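Local coordinates for protein arsenite methyltransferase (Chlamydomonas reinhardtii, PDB 5EVJ) that probably catalyses the S-adenosylmethionine-dependent methylation of trivalent arsenic, turning arsenic triglutathione into mono-, di- and trimethylated arsenicals, at residues Q279-Y293 with F312-S326. The protein carries 15 engineered substitutions. Residues are numbered along the deposited sequence; the frame is centred on the assembly and turned at random.
Engineered in segment 279-293: A284 (natural residue Cys). Engineered in segment 312-326: A321 (natural residue Cys).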
loop_
_atom_site.group_PDB
_atom_site.type_symbol
_atom_site.label_atom_id
_atom_site.label_comp_id
_atom_site.label_asym_id
_atom_site.label_seq_id
_atom_site.Cartn_x
_atom_site.Cartn_y
_atom_site.Cartn_z
ATOM N N GLN A 279 -7.825 11.046 -14.119
ATOM C CA GLN A 279 -8.332 11.925 -13.063
ATOM C C GLN A 279 -7.276 12.490 -12.127
ATOM O O GLN A 279 -7.543 13.516 -11.503
ATOM C CB GLN A 279 -9.356 11.163 -12.175
ATOM C CG GLN A 279 -10.603 10.647 -12.924
ATOM C CD GLN A 279 -11.549 11.806 -13.293
ATOM O OE1 GLN A 279 -11.407 12.362 -14.344
ATOM N NE2 GLN A 279 -12.437 12.241 -12.371
ATOM N N ILE A 280 -6.127 11.813 -11.963
ATOM C CA ILE A 280 -5.244 12.133 -10.868
ATOM C C ILE A 280 -4.189 13.134 -11.405
ATOM O O ILE A 280 -3.532 12.853 -12.418
ATOM C CB ILE A 280 -4.548 10.891 -10.226
ATOM C CG1 ILE A 280 -5.549 9.815 -9.697
ATOM C CG2 ILE A 280 -3.663 11.320 -9.071
ATOM C CD1 ILE A 280 -6.689 10.399 -8.864
ATOM N N GLU A 281 -4.102 14.324 -10.801
ATOM C CA GLU A 281 -3.306 15.453 -11.390
ATOM C C GLU A 281 -2.143 15.695 -10.512
ATOM O O GLU A 281 -2.100 15.166 -9.408
ATOM C CB GLU A 281 -4.148 16.724 -11.547
ATOM C CG GLU A 281 -5.258 16.529 -12.569
ATOM C CD GLU A 281 -6.151 17.739 -12.702
ATOM O OE1 GLU A 281 -7.172 17.808 -11.996
ATOM O OE2 GLU A 281 -5.932 18.597 -13.603
ATOM N N ASP A 282 -1.152 16.428 -10.976
ATOM C CA ASP A 282 0.018 16.650 -10.117
ATOM C C ASP A 282 -0.093 17.905 -9.314
ATOM O O ASP A 282 0.885 18.343 -8.788
ATOM C CB ASP A 282 1.348 16.696 -10.911
ATOM C CG ASP A 282 1.360 17.756 -12.051
ATOM O OD1 ASP A 282 0.482 18.661 -12.136
ATOM O OD2 ASP A 282 2.326 17.723 -12.889
ATOM N N LEU A 283 -1.268 18.495 -9.207
ATOM C CA LEU A 283 -1.455 19.498 -8.127
ATOM C C LEU A 283 -2.834 19.247 -7.568
ATOM O O LEU A 283 -3.680 18.649 -8.251
ATOM C CB LEU A 283 -1.390 20.947 -8.666
ATOM C CG LEU A 283 0.009 21.471 -9.147
ATOM C CD1 LEU A 283 -0.181 22.835 -9.825
ATOM C CD2 LEU A 283 1.083 21.590 -8.064
ATOM N N ALA A 284 -3.076 19.754 -6.355
ATOM C CA ALA A 284 -4.401 19.851 -5.823
ATOM C C ALA A 284 -5.138 20.913 -6.638
ATOM O O ALA A 284 -4.758 22.090 -6.593
ATOM C CB ALA A 284 -4.293 20.277 -4.324
ATOM N N GLU A 285 -6.175 20.517 -7.391
ATOM C CA GLU A 285 -6.894 21.391 -8.304
ATOM C C GLU A 285 -8.294 21.529 -7.773
ATOM O O GLU A 285 -8.893 20.558 -7.265
ATOM C CB GLU A 285 -7.013 20.777 -9.723
ATOM C CG GLU A 285 -5.679 20.605 -10.467
ATOM C CD GLU A 285 -5.001 21.954 -10.809
ATOM O OE1 GLU A 285 -5.602 23.047 -10.532
ATOM O OE2 GLU A 285 -3.865 21.948 -11.366
ATOM N N ASP A 286 -8.878 22.706 -7.959
ATOM C CA ASP A 286 -10.117 23.024 -7.247
ATOM C C ASP A 286 -11.323 22.878 -8.154
ATOM O O ASP A 286 -11.529 23.722 -8.989
ATOM C CB ASP A 286 -10.044 24.483 -6.763
ATOM C CG ASP A 286 -11.206 24.857 -5.743
ATOM O OD1 ASP A 286 -12.224 24.078 -5.621
ATOM O OD2 ASP A 286 -11.028 25.911 -5.036
ATOM N N TYR A 287 -12.150 21.868 -7.976
ATOM C CA TYR A 287 -13.389 21.805 -8.737
ATOM C C TYR A 287 -14.626 22.083 -7.844
ATOM O O TYR A 287 -15.766 21.832 -8.265
ATOM C CB TYR A 287 -13.511 20.434 -9.435
ATOM C CG TYR A 287 -12.356 20.135 -10.323
ATOM C CD1 TYR A 287 -12.279 20.678 -11.587
ATOM C CD2 TYR A 287 -11.308 19.317 -9.887
ATOM C CE1 TYR A 287 -11.183 20.422 -12.410
ATOM C CE2 TYR A 287 -10.238 19.048 -10.692
ATOM C CZ TYR A 287 -10.174 19.631 -11.953
ATOM O OH TYR A 287 -9.113 19.375 -12.778
ATOM N N GLY A 288 -14.406 22.644 -6.653
ATOM C CA GLY A 288 -15.510 22.937 -5.734
ATOM C C GLY A 288 -16.289 21.728 -5.198
ATOM O O GLY A 288 -17.500 21.857 -4.849
ATOM N N GLN A 289 -15.619 20.565 -5.119
ATOM C CA GLN A 289 -16.287 19.401 -4.624
ATOM C C GLN A 289 -16.284 19.341 -3.095
ATOM O O GLN A 289 -15.381 19.901 -2.416
ATOM C CB GLN A 289 -15.688 18.130 -5.228
ATOM C CG GLN A 289 -15.829 18.009 -6.737
ATOM C CD GLN A 289 -14.699 17.133 -7.299
ATOM O OE1 GLN A 289 -13.512 17.430 -7.137
ATOM N NE2 GLN A 289 -15.071 16.007 -7.844
ATOM N N VAL A 290 -17.274 18.615 -2.564
ATOM C CA VAL A 290 -17.323 18.304 -1.095
ATOM C C VAL A 290 -17.444 16.816 -0.888
ATOM O O VAL A 290 -18.271 16.196 -1.567
ATOM C CB VAL A 290 -18.602 18.974 -0.508
ATOM C CG1 VAL A 290 -18.863 18.586 0.960
ATOM C CG2 VAL A 290 -18.510 20.499 -0.719
ATOM N N ALA A 291 -16.714 16.282 0.090
ATOM C CA ALA A 291 -16.752 14.865 0.482
ATOM C C ALA A 291 -17.363 14.632 1.890
ATOM O O ALA A 291 -17.142 15.430 2.851
ATOM C CB ALA A 291 -15.341 14.240 0.435
ATOM N N VAL A 292 -18.160 13.567 2.014
ATOM C CA VAL A 292 -18.739 13.275 3.287
ATOM C C VAL A 292 -18.492 11.818 3.420
ATOM O O VAL A 292 -18.922 10.996 2.539
ATOM C CB VAL A 292 -20.285 13.566 3.340
ATOM C CG1 VAL A 292 -20.861 13.436 4.762
ATOM C CG2 VAL A 292 -20.605 14.930 2.765
ATOM N N TYR A 293 -17.745 11.499 4.472
ATOM C CA TYR A 293 -17.598 10.155 4.859
ATOM C C TYR A 293 -18.780 9.693 5.647
ATOM O O TYR A 293 -19.177 10.339 6.606
ATOM C CB TYR A 293 -16.366 10.027 5.623
ATOM C CG TYR A 293 -16.244 8.660 6.206
ATOM C CD1 TYR A 293 -16.166 7.534 5.366
ATOM C CD2 TYR A 293 -16.132 8.491 7.616
ATOM C CE1 TYR A 293 -16.022 6.255 5.906
ATOM C CE2 TYR A 293 -15.974 7.203 8.156
ATOM C CZ TYR A 293 -15.921 6.079 7.304
ATOM O OH TYR A 293 -15.771 4.788 7.812
ATOM N N PHE A 312 -11.437 12.422 7.741
ATOM C CA PHE A 312 -12.832 12.669 7.505
ATOM C C PHE A 312 -13.583 12.193 8.697
ATOM O O PHE A 312 -13.474 10.984 9.118
ATOM C CB PHE A 312 -13.373 11.836 6.332
ATOM C CG PHE A 312 -12.828 12.263 5.019
ATOM C CD1 PHE A 312 -11.572 11.782 4.581
ATOM C CD2 PHE A 312 -13.509 13.234 4.271
ATOM C CE1 PHE A 312 -11.039 12.246 3.405
ATOM C CE2 PHE A 312 -12.947 13.717 3.089
ATOM C CZ PHE A 312 -11.720 13.206 2.659
ATOM N N VAL A 313 -14.387 13.112 9.226
ATOM C CA VAL A 313 -15.188 12.766 10.357
ATOM C C VAL A 313 -16.543 12.375 9.805
ATOM O O VAL A 313 -17.128 13.037 8.886
ATOM C CB VAL A 313 -15.219 13.924 11.361
ATOM C CG1 VAL A 313 -16.136 13.605 12.555
ATOM C CG2 VAL A 313 -13.787 14.223 11.869
ATOM N N THR A 314 -17.073 11.297 10.353
ATOM C CA THR A 314 -18.429 10.826 9.928
ATOM C C THR A 314 -19.489 11.922 9.809
ATOM O O THR A 314 -19.715 12.651 10.732
ATOM C CB THR A 314 -18.867 9.745 10.896
ATOM O OG1 THR A 314 -17.857 8.728 10.854
ATOM C CG2 THR A 314 -20.297 9.203 10.574
ATOM N N ASN A 315 -20.082 12.054 8.625
ATOM C CA ASN A 315 -21.113 12.974 8.286
ATOM C C ASN A 315 -20.757 14.439 8.323
ATOM O O ASN A 315 -21.674 15.277 8.195
ATOM C CB ASN A 315 -22.387 12.630 9.035
ATOM C CG ASN A 315 -23.039 11.339 8.484
ATOM O OD1 ASN A 315 -23.471 10.471 9.230
ATOM N ND2 ASN A 315 -23.102 11.226 7.160
ATOM N N LYS A 316 -19.448 14.746 8.470
ATOM C CA LYS A 316 -19.014 16.122 8.442
ATOM C C LYS A 316 -18.471 16.500 7.037
ATOM O O LYS A 316 -17.401 16.107 6.644
ATOM C CB LYS A 316 -17.920 16.394 9.479
ATOM C CG LYS A 316 -18.289 16.135 10.973
ATOM C CD LYS A 316 -19.643 16.681 11.387
ATOM C CE LYS A 316 -19.749 18.186 11.139
ATOM N NZ LYS A 316 -18.835 18.986 12.031
ATOM N N PRO A 317 -19.208 17.279 6.295
ATOM C CA PRO A 317 -18.665 17.592 4.987
ATOM C C PRO A 317 -17.330 18.357 4.980
ATOM O O PRO A 317 -17.060 19.180 5.858
ATOM C CB PRO A 317 -19.802 18.392 4.331
ATOM C CG PRO A 317 -20.404 19.085 5.551
ATOM C CD PRO A 317 -20.502 17.952 6.552
ATOM N N MET A 318 -16.470 18.067 4.001
ATOM C CA MET A 318 -15.217 18.803 3.850
ATOM C C MET A 318 -14.946 19.146 2.373
ATOM O O MET A 318 -15.199 18.330 1.399
ATOM C CB MET A 318 -14.107 17.996 4.514
ATOM C CG MET A 318 -12.664 18.274 4.076
ATOM S SD MET A 318 -11.617 16.813 4.463
ATOM C CE MET A 318 -9.961 17.291 3.983
ATOM N N LEU A 319 -14.467 20.373 2.188
ATOM C CA LEU A 319 -13.972 20.815 0.854
ATOM C C LEU A 319 -12.744 19.979 0.480
ATOM O O LEU A 319 -11.820 19.756 1.313
ATOM C CB LEU A 319 -13.649 22.320 0.809
ATOM C CG LEU A 319 -14.749 23.365 1.216
ATOM C CD1 LEU A 319 -14.299 24.834 1.237
ATOM C CD2 LEU A 319 -15.942 23.277 0.346
ATOM N N VAL A 320 -12.745 19.504 -0.772
ATOM C CA VAL A 320 -11.629 18.732 -1.246
ATOM C C VAL A 320 -11.207 19.099 -2.635
ATOM O O VAL A 320 -12.004 19.673 -3.448
ATOM C CB VAL A 320 -11.928 17.202 -1.218
ATOM C CG1 VAL A 320 -12.038 16.716 0.216
ATOM C CG2 VAL A 320 -13.165 16.868 -2.047
ATOM N N ALA A 321 -9.930 18.763 -2.924
ATOM C CA ALA A 321 -9.448 18.867 -4.318
ATOM C C ALA A 321 -9.952 17.683 -5.200
ATOM O O ALA A 321 -10.430 16.680 -4.667
ATOM C CB ALA A 321 -7.954 18.979 -4.340
ATOM N N GLY A 322 -9.874 17.816 -6.534
ATOM C CA GLY A 322 -10.160 16.715 -7.523
ATOM C C GLY A 322 -9.565 15.373 -7.117
ATOM O O GLY A 322 -10.259 14.309 -7.123
ATOM N N ASN A 323 -8.328 15.422 -6.658
ATOM C CA ASN A 323 -7.598 14.180 -6.422
ATOM C C ASN A 323 -8.224 13.433 -5.310
ATOM O O ASN A 323 -8.561 12.241 -5.433
ATOM C CB ASN A 323 -6.092 14.403 -6.127
ATOM C CG ASN A 323 -5.267 14.670 -7.397
ATOM O OD1 ASN A 323 -5.792 14.661 -8.535
ATOM N ND2 ASN A 323 -3.962 14.909 -7.205
ATOM N N THR A 324 -8.334 14.120 -4.191
ATOM C CA THR A 324 -8.896 13.561 -3.003
ATOM C C THR A 324 -10.347 13.129 -3.308
ATOM O O THR A 324 -10.737 12.060 -2.868
ATOM C CB THR A 324 -8.915 14.643 -1.893
ATOM O OG1 THR A 324 -7.548 14.879 -1.487
ATOM C CG2 THR A 324 -9.739 14.107 -0.703
ATOM N N ALA A 325 -11.123 13.942 -4.035
ATOM C CA ALA A 325 -12.510 13.520 -4.360
ATOM C C ALA A 325 -12.497 12.183 -5.157
ATOM O O ALA A 325 -13.368 11.335 -4.998
ATOM C CB ALA A 325 -13.290 14.607 -5.122
ATOM N N SER A 326 -11.507 12.014 -6.020
ATOM C CA SER A 326 -11.369 10.802 -6.819
ATOM C C SER A 326 -10.981 9.647 -5.903
ATOM O O SER A 326 -11.482 8.518 -6.071
ATOM C CB SER A 326 -10.259 10.985 -7.931
ATOM O OG SER A 326 -10.735 11.823 -8.982
HETATM O O HOH W 1 -7.544 16.563 -9.825
HETATM O O HOH W 2 -6.332 17.584 -7.562
HETATM O O HOH W 3 -12.747 19.877 -6.013
HETATM O O HOH W 4 -13.706 21.962 -2.871
HETATM O O HOH W 5 -12.800 14.319 -8.703
HETATM O O HOH W 6 -16.554 13.454 6.151
#
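N323 grips the backbone of E281 with both ends of its amide: E281 N donates to OD1 at 2.8 Å, while ND2 donates to E281 O at 2.9 Å, that carbonyl oxygen lying close to the amide plane. With CG anti to its carbonyl carbon (chi1 -79°), the side chain leaves the first turn of helix 322-329 to reach this loop, a worked example of one carboxamide standing in for a strand neighbour. Were N323 shortened to an alanine, E281 N and O would probably lose these mates and the loop would be less firmly tied to the helix. One residue earlier, G322 N meets E285 O almost head-on at 3.0 Å, and Y287 turns the edge of its ring to the glycine, CD2 lying 3.7 Å from G322 CA.

Further along, strands 289-293 and 318-320 pair antiparallel in a three-stranded sheet completed by 337-340, separate from the seven-stranded sheet of order 3-2-1-4-5-7-6 that marks the class I methyltransferase fold. A291 and M318 exchange two backbone bonds; V290 CG1 packs beside P317 CB at 3.5 Å, whereas A291 CB meets F312 CE2 at 3.6 Å. N315 N, in the type II turn V313-K316, donates nearly straight to Y293 O at 2.8 Å.

Second-shell partners fix these groups: Y287 OH donates to the syn lone pair of E281 OE1 at 2.6 Å, D241 takes another bond from N323 ND2, and F337 meets the rings of both F312 and Y293.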